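Local structure of tyrosine aminotransferase (4IX8) at residues Asn218-Pro222 / Cys223-Phe227; Pro407-Phe411 / Gly412-Phe416. The protein probably catalyses the pyridoxal phosphate-dependent transfer of an amino group from L-tyrosine to 2-oxoglutarate. All blocks are in the same frame, centred on the assembly; numbering follows the deposited sequence.

Contact 1: residues Asn218-Pro222 / Cys223-Phe227; sequences NPSNP and CGSNF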
loop_
_atom_site.group_PDB
_atom_site.type_symbol
_atom_site.label_atom_id
_atom_site.label_comp_id
_atom_site.label_asym_id
_atom_site.label_seq_id
_atom_site.Cartn_x
_atom_site.Cartn_y
_atom_site.Cartn_z
ATOM N N ASN A 218 16.836 7.704 11.334
ATOM C CA ASN A 218 17.152 8.665 12.360
ATOM C C ASN A 218 15.978 9.595 12.669
ATOM O O ASN A 218 15.601 10.378 11.836
ATOM C CB ASN A 218 18.337 9.502 11.944
ATOM C CG ASN A 218 18.695 10.521 13.011
ATOM O OD1 ASN A 218 19.010 10.158 14.135
ATOM N ND2 ASN A 218 18.603 11.788 12.676
ATOM N N PRO A 219 15.410 9.532 13.872
ATOM C CA PRO A 219 15.787 8.665 14.980
ATOM C C PRO A 219 15.543 7.215 14.662
ATOM O O PRO A 219 14.705 6.932 13.799
ATOM C CB PRO A 219 14.887 9.147 16.127
ATOM C CG PRO A 219 14.540 10.566 15.786
ATOM C CD PRO A 219 14.432 10.554 14.270
ATOM N N SER A 220 16.166 6.311 15.421
ATOM C CA SER A 220 16.199 4.896 15.040
ATOM C C SER A 220 15.190 3.966 15.736
ATOM O O SER A 220 15.013 4.013 16.935
ATOM C CB SER A 220 17.589 4.339 15.294
ATOM O OG SER A 220 17.512 2.928 15.314
ATOM N N ASN A 221 14.494 3.170 14.924
ATOM C CA ASN A 221 13.886 1.908 15.318
ATOM C C ASN A 221 14.820 0.814 14.796
ATOM O O ASN A 221 14.979 0.726 13.597
ATOM C CB ASN A 221 12.471 1.780 14.701
ATOM C CG ASN A 221 11.875 0.399 14.879
ATOM O OD1 ASN A 221 12.445 -0.450 15.586
ATOM N ND2 ASN A 221 10.714 0.163 14.259
ATOM N N PRO A 222 15.382 -0.067 15.656
ATOM C CA PRO A 222 15.052 -0.360 17.052
ATOM C C PRO A 222 15.896 0.305 18.141
ATOM O O PRO A 222 15.571 0.008 19.284
ATOM C CB PRO A 222 15.281 -1.873 17.125
ATOM C CG PRO A 222 16.481 -2.069 16.248
ATOM C CD PRO A 222 16.394 -1.026 15.163
ATOM N N CYS A 223 16.882 1.166 17.846
ATOM C CA CYS A 223 17.930 1.505 18.858
ATOM C C CYS A 223 17.574 2.680 19.799
ATOM O O CYS A 223 18.173 2.838 20.861
ATOM C CB CYS A 223 19.244 1.857 18.141
ATOM S SG CYS A 223 19.839 0.550 17.065
ATOM N N GLY A 224 16.626 3.520 19.374
ATOM C CA GLY A 224 16.205 4.669 20.157
ATOM C C GLY A 224 17.172 5.840 20.073
ATOM O O GLY A 224 17.076 6.809 20.833
ATOM N N SER A 225 18.122 5.744 19.163
ATOM C CA SER A 225 19.158 6.753 19.035
ATOM C C SER A 225 18.642 7.993 18.350
ATOM O O SER A 225 17.710 7.941 17.539
ATOM C CB SER A 225 20.344 6.208 18.241
ATOM O OG SER A 225 19.901 5.755 16.958
ATOM N N ASN A 226 19.293 9.101 18.669
ATOM C CA ASN A 226 19.085 10.366 18.007
ATOM C C ASN A 226 20.417 10.964 17.682
ATOM O O ASN A 226 21.128 11.392 18.580
ATOM C CB ASN A 226 18.281 11.327 18.869
ATOM C CG ASN A 226 18.071 12.656 18.201
ATOM O OD1 ASN A 226 17.569 12.727 17.062
ATOM N ND2 ASN A 226 18.445 13.725 18.891
ATOM N N PHE A 227 20.752 10.968 16.395
ATOM C CA PHE A 227 22.058 11.406 15.916
ATOM C C PHE A 227 22.401 12.862 16.186
ATOM O O PHE A 227 21.598 13.751 15.970
ATOM C CB PHE A 227 22.147 11.183 14.405
ATOM C CG PHE A 227 22.295 9.735 13.980
ATOM C CD1 PHE A 227 22.756 8.774 14.853
ATOM C CD2 PHE A 227 21.998 9.345 12.670
ATOM C CE1 PHE A 227 22.919 7.455 14.449
ATOM C CE2 PHE A 227 22.168 8.005 12.258
ATOM C CZ PHE A 227 22.614 7.066 13.145
HETATM O O HOH W 1 19.277 7.258 14.885
HETATM O O HOH W 2 19.037 13.710 14.994
#

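Contact 2: residues Pro407-Phe411 / Gly412-Phe416; sequences PGEIF and GMSGF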
loop_
_atom_site.group_PDB
_atom_site.type_symbol
_atom_site.label_atom_id
_atom_site.label_comp_id
_atom_site.label_asym_id
_atom_site.label_seq_id
_atom_site.Cartn_x
_atom_site.Cartn_y
_atom_site.Cartn_z
ATOM N N PRO A 407 14.009 -10.854 19.379
ATOM C CA PRO A 407 15.451 -11.042 19.267
ATOM C C PRO A 407 16.020 -10.125 18.207
ATOM O O PRO A 407 15.332 -9.922 17.198
ATOM C CB PRO A 407 15.578 -12.502 18.845
ATOM C CG PRO A 407 14.296 -12.790 18.108
ATOM C CD PRO A 407 13.255 -11.985 18.803
ATOM N N GLY A 408 17.226 -9.592 18.418
ATOM C CA GLY A 408 17.830 -8.633 17.497
ATOM C C GLY A 408 18.215 -9.180 16.148
ATOM O O GLY A 408 18.449 -8.417 15.200
ATOM N N GLU A 409 18.307 -10.503 16.081
ATOM C CA GLU A 409 18.457 -11.242 14.821
ATOM C C GLU A 409 17.478 -10.720 13.762
ATOM O O GLU A 409 17.845 -10.423 12.645
ATOM C CB GLU A 409 18.194 -12.720 15.083
ATOM C CG GLU A 409 18.952 -13.685 14.234
ATOM C CD GLU A 409 18.548 -15.131 14.525
ATOM O OE1 GLU A 409 17.871 -15.717 13.641
ATOM O OE2 GLU A 409 18.863 -15.662 15.628
ATOM N N ILE A 410 16.221 -10.578 14.156
ATOM C CA ILE A 410 15.156 -10.076 13.297
ATOM C C ILE A 410 15.519 -8.770 12.603
ATOM O O ILE A 410 15.005 -8.479 11.528
ATOM C CB ILE A 410 13.855 -9.863 14.150
ATOM C CG1 ILE A 410 13.357 -11.200 14.664
ATOM C CG2 ILE A 410 12.746 -9.216 13.387
ATOM C CD1 ILE A 410 13.110 -12.241 13.588
ATOM N N PHE A 411 16.346 -7.962 13.260
ATOM C CA PHE A 411 16.679 -6.640 12.793
ATOM C C PHE A 411 18.076 -6.585 12.210
ATOM O O PHE A 411 18.561 -5.499 11.918
ATOM C CB PHE A 411 16.569 -5.622 13.934
ATOM C CG PHE A 411 15.197 -5.532 14.559
ATOM C CD1 PHE A 411 14.843 -6.349 15.636
ATOM C CD2 PHE A 411 14.254 -4.621 14.070
ATOM C CE1 PHE A 411 13.596 -6.258 16.232
ATOM C CE2 PHE A 411 12.993 -4.529 14.642
ATOM C CZ PHE A 411 12.653 -5.354 15.728
ATOM N N GLY A 412 18.753 -7.733 12.114
ATOM C CA GLY A 412 20.096 -7.789 11.547
ATOM C C GLY A 412 21.259 -7.744 12.531
ATOM O O GLY A 412 22.423 -7.638 12.108
ATOM N N MET A 413 20.992 -7.869 13.835
ATOM C CA MET A 413 22.100 -7.891 14.797
ATOM C C MET A 413 21.771 -8.742 16.012
ATOM O O MET A 413 20.992 -8.350 16.872
ATOM C CB MET A 413 22.490 -6.487 15.245
ATOM C CG MET A 413 23.728 -6.521 16.084
ATOM S SD MET A 413 24.466 -4.907 16.432
ATOM C CE MET A 413 25.205 -4.478 14.864
ATOM N N SER A 414 22.359 -9.933 16.014
ATOM C CA SER A 414 22.272 -10.902 17.066
ATOM C C SER A 414 22.897 -10.372 18.325
ATOM O O SER A 414 23.752 -9.498 18.272
ATOM C CB SER A 414 22.974 -12.221 16.661
ATOM O OG SER A 414 22.052 -13.027 15.921
ATOM N N GLY A 415 22.452 -10.919 19.456
ATOM C CA GLY A 415 23.029 -10.605 20.741
ATOM C C GLY A 415 22.259 -9.514 21.468
ATOM O O GLY A 415 22.677 -9.079 22.564
ATOM N N PHE A 416 21.099 -9.137 20.922
ATOM C CA PHE A 416 20.289 -8.078 21.517
ATOM C C PHE A 416 18.840 -8.433 21.610
ATOM O O PHE A 416 18.400 -9.440 21.049
ATOM C CB PHE A 416 20.395 -6.795 20.709
ATOM C CG PHE A 416 21.783 -6.211 20.672
ATOM C CD1 PHE A 416 22.744 -6.728 19.828
ATOM C CD2 PHE A 416 22.126 -5.155 21.501
ATOM C CE1 PHE A 416 24.035 -6.220 19.810
ATOM C CE2 PHE A 416 23.401 -4.616 21.463
ATOM C CZ PHE A 416 24.356 -5.164 20.605
#

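Contact 1: residues Asn218-Pro222 / Cys223-Phe227
Ser-220 and Gly-224 close a tight reversal of the backbone, with Gly-224 N donating to Ser-220 O at 3.0 Å. The peptide bonds before Pro-219 and Pro-222 are both cis. Around Asn-221 and Pro-222 the chain makes a type VI turn, with the cis proline in third place. This is the Asn-Pro-x-Asn-Pro-x-Gly loop found in many class I aminotransferases, between strand 211-217 and helix 229-242. The two arms stay close beyond the turn, and Ser-220 N donates to Ser-225 O at 3.1 Å.

Ser-220 adds a side-chain bond. Its OG lies beside its own carbonyl carbon (chi1 163°) and accepts from Cys-223 N at 3.1 Å. One residue thus holds the turn by its backbone and by its hydroxyl. Asn-221 contributes on the cofactor side. Its ND2 bonds to O3 of the modified lysine at position 282, and its OD1 to Arg-418.

At the open end of the turn Asn-218 bridges the two arms. Its OD1 accepts from Phe-227 N along a nearly straight bond of 169°. Its amide plane is only 13° from that of the Phe-227 ring, and CG comes to 3.5 Å from Phe-227 CD2. The ring also packs on Val-232 and Ile-235 of the helix that follows.

Two waters join the arms as well. Water 2 accepts from Asn-218 ND2 and also bonds Asn-226 OD1 and Phe-227 O. Asn-226 ND2 turns to Ile-261 O instead. Water 1 joins Asn-218 OD1 to Ser-225 OG, 2.6 Å from the hydroxyl, and its oxygen sits 3.6 Å above the centre of the Phe-227 ring.

Contact 2: residues Pro407-Phe411 / Gly412-Phe416
Gly-408 O takes two backbone bonds, from Met-413 N and from Phe-411 N, each 2.9 Å from Gly-408 O. The two donors reach it from opposite faces of its carbonyl plane. Next to it, Gly-412 N donates to Glu-409 O at 2.9 Å. Gly-412 itself has a positive phi of 96°, which turns the chain out of the short 3-10 segment 408-411.

Gly-408 is pressed closely from the other arm. Its CA makes a C-H...O contact with Met-413 O at 3.2 Å. Gly-408 N donates to Phe-416 O, so the chain is pinned where it leaves one strand and enters the next.

Side chains add little across the turn. Glu-409 CG lies 3.6 Å from Ser-414 OG at the solvent-exposed side. Glu-409 N is held from outside by Asp-390 of helix 390-401.

The pair of bonds from Met-413 N and Gly-412 N, with the glycine between helix end and loop, is a Schellman motif. Here it sits in the connection between antiparallel strands 403-407 and 416-420.

In the fold
Contact 1 and contact 2 are far apart in sequence, but their centres lie about 15 Å apart and their side chains touch. Pro-222 CG packs on the Phe-411 ring, 4.0 Å from Phe-411 CD2. Asn-221 OD1 is 4.2 Å from Phe-411 CE2. Two further residues touch both contacts: Met-376 meets Pro-222 and Phe-416, and Trp-196 meets Cys-223 and Phe-416. The shared focus is the cofactor site. Contact 1 brings Asn-221 to the pyridoxal phosphate on Lys-282. The strand that leaves contact 2 carries Arg-418, which appears to match the arginine that holds the substrate carboxylate in related aminotransferases.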